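Local coordinates for putative lipoprotein (Campylobacter jejuni subsp. jejuni, PDB 2G5G), which binds cofacial heme in a form linked to dimerization and probably takes part in bacterial heme uptake or transport, at residues L85-Q90 against D201-D206; N106-A111 against F126-F131; N113-W118 against L142-I147. One frame throughout, in Å; residues are numbered along the deposited sequence.

From the N terminus, the chain leaves strand 78-82 and enters 85-90, the first half of interaction 1. That contact closes only at 201-206 on helix 187-210, so the long loop between them encloses the other two. Within it, 106-111 opens interaction 2 and 113-118 opens interaction 3 before 126-131 closes interaction 2 and 142-147 closes interaction 3; the last two therefore cross. Interaction 2 ties a short helix to the helix ahead of strand 137-141, whereas interaction 3 ties the following turn to the helix after that strand, beside the heme. Interactions 1 and 3 touch directly, among other places through the Arg203-Glu146 salt bridge, with centres about 11 Å apart.

Interaction 1. Residues L85-Q90 against D201-D206; sequences LASTEQ and DRRMAD
The CA atoms of Ser87, in the 3-10 turn 87-89, and Arg203, in helix 187-210, lie 8.1 Å apart, a separation that the long arginine bridges. Its chain bends twice, at chi2 (65°) and chi3 (56°), and lays the CD methylene beside the serine hydroxyl, with CD 3.3 Å from Ser87 OG. From there NH1 of Arg203 donates to OG of Ser87 at 3.0 Å. The N-H...O angle of 127° makes this a strongly bent, weak bond, and OG approaches the guanidinium obliquely. The polar end of Arg203 has a firmer partner: its NH2 forms a salt bridge with Glu146, so the carboxylate probably does more than the serine to fix the group. In the ChaN fold of the Tiki superfamily, segment 85-90 is the connection between sheet strand 78-82 and helix 90-98, and the contact joins it to a helix packed against the same sheet. Ser87 is placed by the end of strand 137-141, outermost in the sheet of this chain, since its backbone is hydrogen-bonded to Asn141 and its OG makes a further weak bond to the Asn141 carbonyl. On the helix, selenomethionine Met204 packs against Ala140 of that strand.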
loop_
_atom_site.group_PDB
_atom_site.type_symbol
_atom_site.label_atom_id
_atom_site.label_comp_id
_atom_site.label_asym_id
_atom_site.label_seq_id
_atom_site.Cartn_x
_atom_site.Cartn_y
_atom_site.Cartn_z
ATOM N N LEU A 85 5.469 16.246 8.104
ATOM C CA LEU A 85 6.641 15.717 8.796
ATOM C C LEU A 85 6.221 14.861 9.948
ATOM O O LEU A 85 5.237 15.174 10.646
ATOM C CB LEU A 85 7.566 16.849 9.244
ATOM C CG LEU A 85 8.223 17.603 8.096
ATOM C CD1 LEU A 85 8.799 18.936 8.515
ATOM C CD2 LEU A 85 9.312 16.722 7.457
ATOM N N ALA A 86 6.951 13.770 10.163
ATOM C CA ALA A 86 6.671 12.896 11.289
ATOM C C ALA A 86 7.193 13.462 12.610
ATOM O O ALA A 86 8.220 14.145 12.624
ATOM C CB ALA A 86 7.248 11.485 11.049
ATOM N N SER A 87 6.490 13.152 13.704
ATOM C CA SER A 87 6.871 13.622 15.058
ATOM C C SER A 87 8.190 12.976 15.534
ATOM O O SER A 87 8.923 13.553 16.344
ATOM C CB SER A 87 5.749 13.336 16.057
ATOM O OG SER A 87 5.612 11.955 16.290
ATOM N N THR A 88 8.462 11.774 15.024
ATOM C CA THR A 88 9.756 11.071 15.207
ATOM C C THR A 88 10.973 11.855 14.689
ATOM O O THR A 88 12.108 11.550 15.059
ATOM C CB THR A 88 9.751 9.702 14.479
ATOM O OG1 THR A 88 9.417 9.904 13.096
ATOM C CG2 THR A 88 8.763 8.764 15.115
ATOM N N GLU A 89 10.734 12.850 13.840
ATOM C CA GLU A 89 11.780 13.663 13.228
ATOM C C GLU A 89 12.196 14.867 14.083
ATOM O O GLU A 89 13.067 15.623 13.683
ATOM C CB GLU A 89 11.284 14.179 11.872
ATOM C CG GLU A 89 12.283 14.116 10.735
ATOM C CD GLU A 89 12.614 12.683 10.324
ATOM O OE1 GLU A 89 11.784 11.773 10.558
ATOM O OE2 GLU A 89 13.702 12.465 9.773
ATOM N N GLN A 90 11.569 15.061 15.240
ATOM C CA GLN A 90 11.711 16.326 15.966
ATOM C C GLN A 90 13.152 16.684 16.357
ATOM O O GLN A 90 13.583 17.836 16.195
ATOM C CB GLN A 90 10.776 16.398 17.181
ATOM C CG GLN A 90 10.541 17.833 17.656
ATOM C CD GLN A 90 10.006 18.727 16.561
ATOM O OE1 GLN A 90 9.069 18.350 15.846
ATOM N NE2 GLN A 90 10.582 19.920 16.420
ATOM N N ASP A 201 -4.530 10.928 13.078
ATOM C CA ASP A 201 -5.296 11.964 13.793
ATOM C C ASP A 201 -4.967 12.026 15.281
ATOM O O ASP A 201 -4.803 13.111 15.850
ATOM C CB ASP A 201 -6.786 11.724 13.535
ATOM C CG ASP A 201 -7.194 12.152 12.140
ATOM O OD1 ASP A 201 -6.446 12.952 11.517
ATOM O OD2 ASP A 201 -8.247 11.684 11.637
ATOM N N ARG A 202 -4.783 10.852 15.882
ATOM C CA ARG A 202 -4.443 10.715 17.281
ATOM C C ARG A 202 -3.057 11.302 17.567
ATOM O O ARG A 202 -2.892 12.046 18.530
ATOM C CB ARG A 202 -4.489 9.237 17.694
ATOM C CG ARG A 202 -4.221 8.976 19.172
ATOM C CD ARG A 202 -5.214 9.714 20.067
ATOM N NE ARG A 202 -6.623 9.346 19.858
ATOM C CZ ARG A 202 -7.232 8.329 20.473
ATOM N NH1 ARG A 202 -6.565 7.547 21.332
ATOM N NH2 ARG A 202 -8.513 8.080 20.234
ATOM N N ARG A 203 -2.096 10.970 16.713
ATOM C CA ARG A 203 -0.710 11.457 16.852
ATOM C C ARG A 203 -0.623 12.969 16.673
ATOM O O ARG A 203 -0.060 13.634 17.537
ATOM C CB ARG A 203 0.226 10.775 15.847
ATOM C CG ARG A 203 1.634 11.428 15.742
ATOM C CD ARG A 203 2.423 11.311 17.028
ATOM N NE ARG A 203 2.541 9.910 17.460
ATOM C CZ ARG A 203 3.412 9.016 16.954
ATOM N NH1 ARG A 203 4.275 9.341 15.997
ATOM N NH2 ARG A 203 3.404 7.781 17.425
HETATM N N MSE A 204 -1.164 13.491 15.567
HETATM C CA MSE A 204 -1.222 14.939 15.358
HETATM C C MSE A 204 -1.882 15.642 16.552
HETATM O O MSE A 204 -1.343 16.664 17.009
HETATM C CB MSE A 204 -1.878 15.304 14.031
HETATM C CG MSE A 204 -1.110 14.725 12.795
HETATM SE SE MSE A 204 -1.599 15.567 11.204
HETATM C CE MSE A 204 -2.671 14.053 10.537
ATOM N N ALA A 205 -3.010 15.108 17.054
ATOM C CA ALA A 205 -3.625 15.608 18.313
ATOM C C ALA A 205 -2.679 15.560 19.509
ATOM O O ALA A 205 -2.621 16.509 20.309
ATOM C CB ALA A 205 -4.913 14.883 18.654
ATOM N N ASP A 206 -1.943 14.460 19.630
ATOM C CA ASP A 206 -1.026 14.265 20.748
ATOM C C ASP A 206 0.009 15.406 20.705
ATOM O O ASP A 206 0.231 16.096 21.699
ATOM C CB ASP A 206 -0.391 12.856 20.615
ATOM C CG ASP A 206 0.382 12.394 21.859
ATOM O OD1 ASP A 206 0.529 13.119 22.858
ATOM O OD2 ASP A 206 0.851 11.254 21.826
#

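Interaction 2. Residues N106-A111 against F126-F131; sequences NELTNA and FVNVVF
The carbonyl oxygen of Val127 accepts from the backbone N of Phe131 at 2.8 Å, the helical bond that sets these two residues one turn apart with both of their CB atoms facing Leu108. Leu108 supplies most of the contact from its segment, 106 of the 187 Å² buried between the two, and its CA lies 7.9 Å from CA of Asn128. Its two methyl branches divide the work. CD1 sits over one face of the Phe131 ring, 3.5 Å from the ring centroid and only 15° off the normal, which is direct evidence for a CH-pi contact. The nearest ring atoms are on the CG-CD2 side, with CD1 of Leu108 3.4 Å from CD2 of Phe131, so the methyl is displaced somewhat from the ring centre. CD2 of Leu108 instead turns to the side-chain amide of Asn128 and to Val127, reaching CG1 of Val127 at a looser 4.3 Å. This division follows from the leucine torsions, CG being anti to the backbone N (chi1 -175°) while chi2 spreads the methyls between the ring and the valine. Ile103 also packs on Phe131. On the sheet side, Val127, Val130 and Phe131 rest on Ile137, and Phe126 reaches Val80 and Leu82. Helix 124-131 is thus the layer between Leu108 and the sheet, and lies within the beta-alpha-beta connection that joins the adjacent, parallel strands 78-82 and 137-141.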
loop_
_atom_site.group_PDB
_atom_site.type_symbol
_atom_site.label_atom_id
_atom_site.label_comp_id
_atom_site.label_asym_id
_atom_site.label_seq_id
_atom_site.Cartn_x
_atom_site.Cartn_y
_atom_site.Cartn_z
ATOM N N ASN A 106 18.031 26.677 -0.607
ATOM C CA ASN A 106 18.181 25.423 -1.362
ATOM C C ASN A 106 18.678 24.239 -0.526
ATOM O O ASN A 106 18.710 23.092 -1.003
ATOM C CB ASN A 106 19.095 25.644 -2.575
ATOM C CG ASN A 106 20.481 26.103 -2.179
ATOM O OD1 ASN A 106 21.417 25.308 -2.164
ATOM N ND2 ASN A 106 20.616 27.386 -1.835
ATOM N N GLU A 107 19.069 24.524 0.719
ATOM C CA GLU A 107 19.485 23.488 1.670
ATOM C C GLU A 107 18.321 23.086 2.574
ATOM O O GLU A 107 18.442 22.141 3.360
ATOM C CB GLU A 107 20.625 23.990 2.562
ATOM C CG GLU A 107 21.895 24.440 1.842
ATOM C CD GLU A 107 22.770 25.299 2.748
ATOM O OE1 GLU A 107 23.049 24.863 3.893
ATOM O OE2 GLU A 107 23.161 26.409 2.325
ATOM N N LEU A 108 17.212 23.821 2.464
ATOM C CA LEU A 108 16.079 23.699 3.400
ATOM C C LEU A 108 15.474 22.308 3.411
ATOM O O LEU A 108 15.298 21.724 4.478
ATOM C CB LEU A 108 15.003 24.767 3.127
ATOM C CG LEU A 108 13.826 24.836 4.111
ATOM C CD1 LEU A 108 14.347 24.947 5.532
ATOM C CD2 LEU A 108 12.880 25.987 3.800
ATOM N N THR A 109 15.181 21.770 2.228
ATOM C CA THR A 109 14.592 20.430 2.110
ATOM C C THR A 109 15.461 19.325 2.705
ATOM O O THR A 109 14.958 18.311 3.201
ATOM C CB THR A 109 14.190 20.102 0.641
ATOM O OG1 THR A 109 13.541 18.831 0.590
ATOM C CG2 THR A 109 15.399 20.070 -0.276
ATOM N N ASN A 110 16.774 19.525 2.663
ATOM C CA ASN A 110 17.701 18.547 3.205
ATOM C C ASN A 110 17.806 18.657 4.740
ATOM O O ASN A 110 17.902 17.646 5.448
ATOM C CB ASN A 110 19.070 18.700 2.524
ATOM C CG ASN A 110 18.991 18.565 0.987
ATOM O OD1 ASN A 110 19.392 17.535 0.421
ATOM N ND2 ASN A 110 18.481 19.611 0.312
ATOM N N ALA A 111 17.769 19.893 5.234
ATOM C CA ALA A 111 17.798 20.169 6.668
ATOM C C ALA A 111 16.590 19.557 7.380
ATOM O O ALA A 111 16.721 19.012 8.481
ATOM C CB ALA A 111 17.857 21.677 6.921
ATOM N N PHE A 126 5.160 28.229 1.615
ATOM C CA PHE A 126 4.701 28.290 3.005
ATOM C C PHE A 126 5.824 27.909 3.979
ATOM O O PHE A 126 6.080 28.629 4.966
ATOM C CB PHE A 126 3.502 27.368 3.221
ATOM C CG PHE A 126 2.993 27.346 4.651
ATOM C CD1 PHE A 126 2.405 28.470 5.199
ATOM C CD2 PHE A 126 3.089 26.188 5.422
ATOM C CE1 PHE A 126 1.921 28.452 6.509
ATOM C CE2 PHE A 126 2.583 26.151 6.737
ATOM C CZ PHE A 126 2.010 27.292 7.271
ATOM N N VAL A 127 6.482 26.790 3.689
ATOM C CA VAL A 127 7.505 26.267 4.586
ATOM C C VAL A 127 8.715 27.218 4.684
ATOM O O VAL A 127 9.332 27.307 5.741
ATOM C CB VAL A 127 7.947 24.847 4.213
ATOM C CG1 VAL A 127 9.084 24.396 5.111
ATOM C CG2 VAL A 127 6.796 23.867 4.329
ATOM N N ASN A 128 9.023 27.943 3.606
ATOM C CA ASN A 128 10.123 28.910 3.629
ATOM C C ASN A 128 9.836 30.058 4.537
ATOM O O ASN A 128 10.673 30.389 5.371
ATOM C CB ASN A 128 10.511 29.426 2.229
ATOM C CG ASN A 128 11.632 28.622 1.609
ATOM O OD1 ASN A 128 11.446 27.462 1.226
ATOM N ND2 ASN A 128 12.815 29.230 1.516
ATOM N N VAL A 129 8.640 30.644 4.389
ATOM C CA VAL A 129 8.194 31.745 5.227
ATOM C C VAL A 129 8.137 31.315 6.693
ATOM O O VAL A 129 8.515 32.086 7.591
ATOM C CB VAL A 129 6.816 32.310 4.775
ATOM C CG1 VAL A 129 6.382 33.424 5.684
ATOM C CG2 VAL A 129 6.894 32.841 3.355
ATOM N N VAL A 130 7.675 30.088 6.928
ATOM C CA VAL A 130 7.592 29.561 8.299
ATOM C C VAL A 130 8.996 29.384 8.896
ATOM O O VAL A 130 9.310 29.954 9.968
ATOM C CB VAL A 130 6.788 28.252 8.381
ATOM C CG1 VAL A 130 6.919 27.612 9.771
ATOM C CG2 VAL A 130 5.307 28.548 8.086
ATOM N N PHE A 131 9.811 28.612 8.181
ATOM C CA PHE A 131 11.130 28.239 8.637
ATOM C C PHE A 131 11.994 29.419 9.065
ATOM O O PHE A 131 12.641 29.317 10.105
ATOM C CB PHE A 131 11.867 27.359 7.633
ATOM C CG PHE A 131 13.157 26.820 8.167
ATOM C CD1 PHE A 131 13.160 25.724 9.040
ATOM C CD2 PHE A 131 14.372 27.440 7.852
ATOM C CE1 PHE A 131 14.347 25.226 9.561
ATOM C CE2 PHE A 131 15.563 26.958 8.373
ATOM C CZ PHE A 131 15.558 25.840 9.222
#

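Interaction 3. Residues N113-W118 against L142-I147; sequences NWDKVW and LSRSEI. With HEM (protoporphyrin IX containing Fe), chain B.
Segment 113-118 leaves a helix through a Schellman motif at Asn113 and folds into a type I turn from Asp115 to Trp118, whereas 142-147 starts a helix; CA of Asp115 and CA of Arg144 approach to 9.9 Å. Across this gap the two side chains extend from opposite directions, Arg144 bending at chi2 (-91°), and form a salt bridge, Asp115 OD1 to Arg144 NH2 at 2.9 Å, although a clash makes the placement of NH2 less sure. OD2 of Asp115 lies over one face of the guanidinium, and the two planes are 58° apart, so this is not a coplanar two-pronged pairing. An Asx turn helps to fix the carboxylate: N of Val117 meets OD1 of Asp115 at 3.1 Å on the anti side, 32° out of its plane. Trp114 NE1 donates to O of Trp118 at 2.8 Å, close to the indole plane, bridging from the residue before the turn to its last residue. On the helix side Ser143 and Glu146 form a capping box: OG of Ser143 accepts from N of Glu146 at 3.0 Å, and N of Ser143 donates to the anti lone pair of Glu146 OE2 at 2.9 Å. One turn after Ser143, Ile147 CD1 comes within 3.9 Å of heme O2A, while Arg144 packs on Asn152 of the second subunit. As modelled, the bridge ties a surface turn to the start of helix 144-151, which lines the heme pocket with Ile147, Thr148 and Tyr151 beside the dimer contact.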
loop_
_atom_site.group_PDB
_atom_site.type_symbol
_atom_site.label_atom_id
_atom_site.label_comp_id
_atom_site.label_asym_id
_atom_site.label_seq_id
_atom_site.Cartn_x
_atom_site.Cartn_y
_atom_site.Cartn_z
ATOM N N ASN A 113 14.840 17.108 6.312
ATOM C CA ASN A 113 14.626 15.745 5.849
ATOM C C ASN A 113 13.245 15.566 5.170
ATOM O O ASN A 113 12.544 14.575 5.398
ATOM C CB ASN A 113 14.785 14.765 7.013
ATOM C CG ASN A 113 15.052 13.380 6.543
ATOM O OD1 ASN A 113 15.608 13.195 5.465
ATOM N ND2 ASN A 113 14.657 12.390 7.329
ATOM N N TRP A 114 12.871 16.541 4.346
ATOM C CA TRP A 114 11.579 16.532 3.668
ATOM C C TRP A 114 11.340 15.187 3.016
ATOM O O TRP A 114 12.253 14.631 2.393
ATOM C CB TRP A 114 11.519 17.633 2.612
ATOM C CG TRP A 114 10.123 17.928 2.170
ATOM C CD1 TRP A 114 9.514 17.504 1.019
ATOM C CD2 TRP A 114 9.144 18.704 2.878
ATOM N NE1 TRP A 114 8.224 17.976 0.962
ATOM C CE2 TRP A 114 7.964 18.704 2.094
ATOM C CE3 TRP A 114 9.146 19.387 4.101
ATOM C CZ2 TRP A 114 6.804 19.365 2.490
ATOM C CZ3 TRP A 114 7.989 20.053 4.490
ATOM C CH2 TRP A 114 6.835 20.039 3.684
ATOM N N ASP A 115 10.125 14.663 3.176
ATOM C CA ASP A 115 9.706 13.415 2.529
ATOM C C ASP A 115 9.118 13.743 1.174
ATOM O O ASP A 115 8.258 14.616 1.053
ATOM C CB ASP A 115 8.684 12.649 3.378
ATOM C CG ASP A 115 8.496 11.203 2.919
ATOM O OD1 ASP A 115 8.521 10.953 1.693
ATOM O OD2 ASP A 115 8.311 10.309 3.787
ATOM N N LYS A 116 9.584 13.037 0.143
ATOM C CA LYS A 116 9.194 13.399 -1.217
ATOM C C LYS A 116 7.801 12.923 -1.632
ATOM O O LYS A 116 7.288 13.373 -2.656
ATOM C CB LYS A 116 10.280 13.067 -2.247
ATOM C CG LYS A 116 11.218 14.260 -2.517
ATOM C CD LYS A 116 11.994 14.694 -1.262
ATOM C CE LYS A 116 12.575 16.085 -1.410
ATOM N NZ LYS A 116 11.517 17.137 -1.572
ATOM N N VAL A 117 7.172 12.068 -0.817
ATOM C CA VAL A 117 5.717 11.842 -0.955
ATOM C C VAL A 117 4.910 13.165 -0.971
ATOM O O VAL A 117 3.817 13.218 -1.541
ATOM C CB VAL A 117 5.131 10.815 0.073
ATOM C CG1 VAL A 117 5.873 9.510 -0.008
ATOM C CG2 VAL A 117 5.150 11.341 1.498
ATOM N N TRP A 118 5.476 14.224 -0.375
ATOM C CA TRP A 118 4.884 15.556 -0.366
ATOM C C TRP A 118 5.649 16.409 -1.361
ATOM O O TRP A 118 6.817 16.716 -1.135
ATOM C CB TRP A 118 4.958 16.165 1.046
ATOM C CG TRP A 118 4.232 15.354 2.077
ATOM C CD1 TRP A 118 4.760 14.422 2.912
ATOM C CD2 TRP A 118 2.825 15.402 2.361
ATOM N NE1 TRP A 118 3.771 13.880 3.699
ATOM C CE2 TRP A 118 2.572 14.465 3.375
ATOM C CE3 TRP A 118 1.756 16.160 1.852
ATOM C CZ2 TRP A 118 1.292 14.266 3.917
ATOM C CZ3 TRP A 118 0.480 15.956 2.380
ATOM C CH2 TRP A 118 0.265 15.013 3.404
ATOM N N LEU A 142 2.573 10.437 12.197
ATOM C CA LEU A 142 3.203 9.110 12.221
ATOM C C LEU A 142 4.408 9.027 11.273
ATOM O O LEU A 142 4.416 9.684 10.242
ATOM C CB LEU A 142 2.187 8.079 11.719
ATOM C CG LEU A 142 1.393 7.187 12.676
ATOM C CD1 LEU A 142 1.282 7.679 14.117
ATOM C CD2 LEU A 142 0.027 6.855 12.052
ATOM N N SER A 143 5.396 8.193 11.600
ATOM C CA SER A 143 6.438 7.841 10.617
ATOM C C SER A 143 5.910 6.789 9.612
ATOM O O SER A 143 4.925 6.119 9.885
ATOM C CB SER A 143 7.676 7.274 11.321
ATOM O OG SER A 143 7.353 6.076 11.984
ATOM N N ARG A 144 6.569 6.669 8.458
ATOM C CA ARG A 144 6.348 5.558 7.492
ATOM C C ARG A 144 6.322 4.207 8.184
ATOM O O ARG A 144 5.403 3.409 7.983
ATOM C CB ARG A 144 7.457 5.522 6.431
ATOM C CG ARG A 144 7.451 6.660 5.420
ATOM C CD ARG A 144 6.641 6.309 4.181
ATOM N NE ARG A 144 6.850 7.279 3.105
ATOM C CZ ARG A 144 7.834 7.203 2.208
ATOM N NH1 ARG A 144 8.721 6.209 2.245
ATOM N NH2 ARG A 144 7.947 8.132 1.271
ATOM N N SER A 145 7.338 3.964 9.011
ATOM C CA SER A 145 7.490 2.716 9.763
ATOM C C SER A 145 6.324 2.490 10.701
ATOM O O SER A 145 5.839 1.358 10.839
ATOM C CB SER A 145 8.790 2.741 10.571
ATOM O OG SER A 145 9.733 3.589 9.923
ATOM N N GLU A 146 5.886 3.564 11.373
ATOM C CA GLU A 146 4.709 3.491 12.234
ATOM C C GLU A 146 3.449 3.127 11.428
ATOM O O GLU A 146 2.630 2.327 11.875
ATOM C CB GLU A 146 4.505 4.814 13.006
ATOM C CG GLU A 146 5.122 4.799 14.417
ATOM C CD GLU A 146 5.274 6.186 15.034
ATOM O OE1 GLU A 146 5.453 6.247 16.263
ATOM O OE2 GLU A 146 5.247 7.185 14.286
ATOM N N ILE A 147 3.316 3.717 10.243
ATOM C CA ILE A 147 2.139 3.509 9.387
ATOM C C ILE A 147 2.100 2.083 8.843
ATOM O O ILE A 147 1.043 1.440 8.802
ATOM C CB ILE A 147 2.109 4.519 8.241
ATOM C CG1 ILE A 147 1.831 5.932 8.794
ATOM C CG2 ILE A 147 1.064 4.123 7.199
ATOM C CD1 ILE A 147 2.105 6.988 7.827
HETATM C CHA HEM B . 0.685 4.989 0.348
HETATM C CHB HEM B . 3.089 0.801 1.190
HETATM C CHC HEM B . 0.682 -1.444 -2.367
HETATM C CHD HEM B . -1.806 2.674 -3.166
HETATM C C1A HEM B . 1.566 4.050 0.872
HETATM C C2A HEM B . 2.556 4.291 1.917
HETATM C C3A HEM B . 3.208 3.135 2.139
HETATM C C4A HEM B . 2.662 2.120 1.261
HETATM C CMA HEM B . 4.346 2.892 3.156
HETATM C CAA HEM B . 2.800 5.654 2.620
HETATM C CBA HEM B . 1.732 5.909 3.686
HETATM C CGA HEM B . 1.480 7.390 3.974
HETATM O O1A HEM B . 2.393 8.242 3.753
HETATM O O2A HEM B . 0.348 7.722 4.437
HETATM C C1B HEM B . 2.744 -0.148 0.245
HETATM C C2B HEM B . 3.411 -1.418 -0.011
HETATM C C3B HEM B . 2.754 -2.048 -0.995
HETATM C C4B HEM B . 1.633 -1.199 -1.397
HETATM C CMB HEM B . 4.666 -1.938 0.721
HETATM C CAB HEM B . 3.137 -3.435 -1.583
HETATM C CBB HEM B . 2.346 -4.061 -2.465
HETATM C C1C HEM B . -0.218 -0.528 -2.875
HETATM C C2C HEM B . -1.189 -0.782 -3.924
HETATM C C3C HEM B . -1.874 0.352 -4.134
HETATM C C4C HEM B . -1.359 1.369 -3.233
HETATM C CMC HEM B . -1.392 -2.132 -4.649
HETATM C CAC HEM B . -3.014 0.568 -5.160
HETATM C CBC HEM B . -4.096 -0.221 -5.169
HETATM C C1D HEM B . -1.404 3.695 -2.326
HETATM C C2D HEM B . -1.962 5.031 -2.299
HETATM C C3D HEM B . -1.190 5.768 -1.195
HETATM C C4D HEM B . -0.244 4.795 -0.666
HETATM C CMD HEM B . -3.093 5.586 -3.194
HETATM C CAD HEM B . -1.391 7.236 -0.747
HETATM C CBD HEM B . -1.660 7.257 0.757
HETATM C CGD HEM B . -2.978 7.928 1.063
HETATM O O1D HEM B . -3.954 7.206 1.397
HETATM O O2D HEM B . -3.058 9.185 0.983
HETATM N NA HEM B . 1.666 2.713 0.491
HETATM N NB HEM B . 1.665 -0.064 -0.617
HETATM N NC HEM B . -0.358 0.797 -2.474
HETATM N ND HEM B . -0.410 3.611 -1.363
HETATM FE FE HEM B . 0.766 1.778 -1.140
#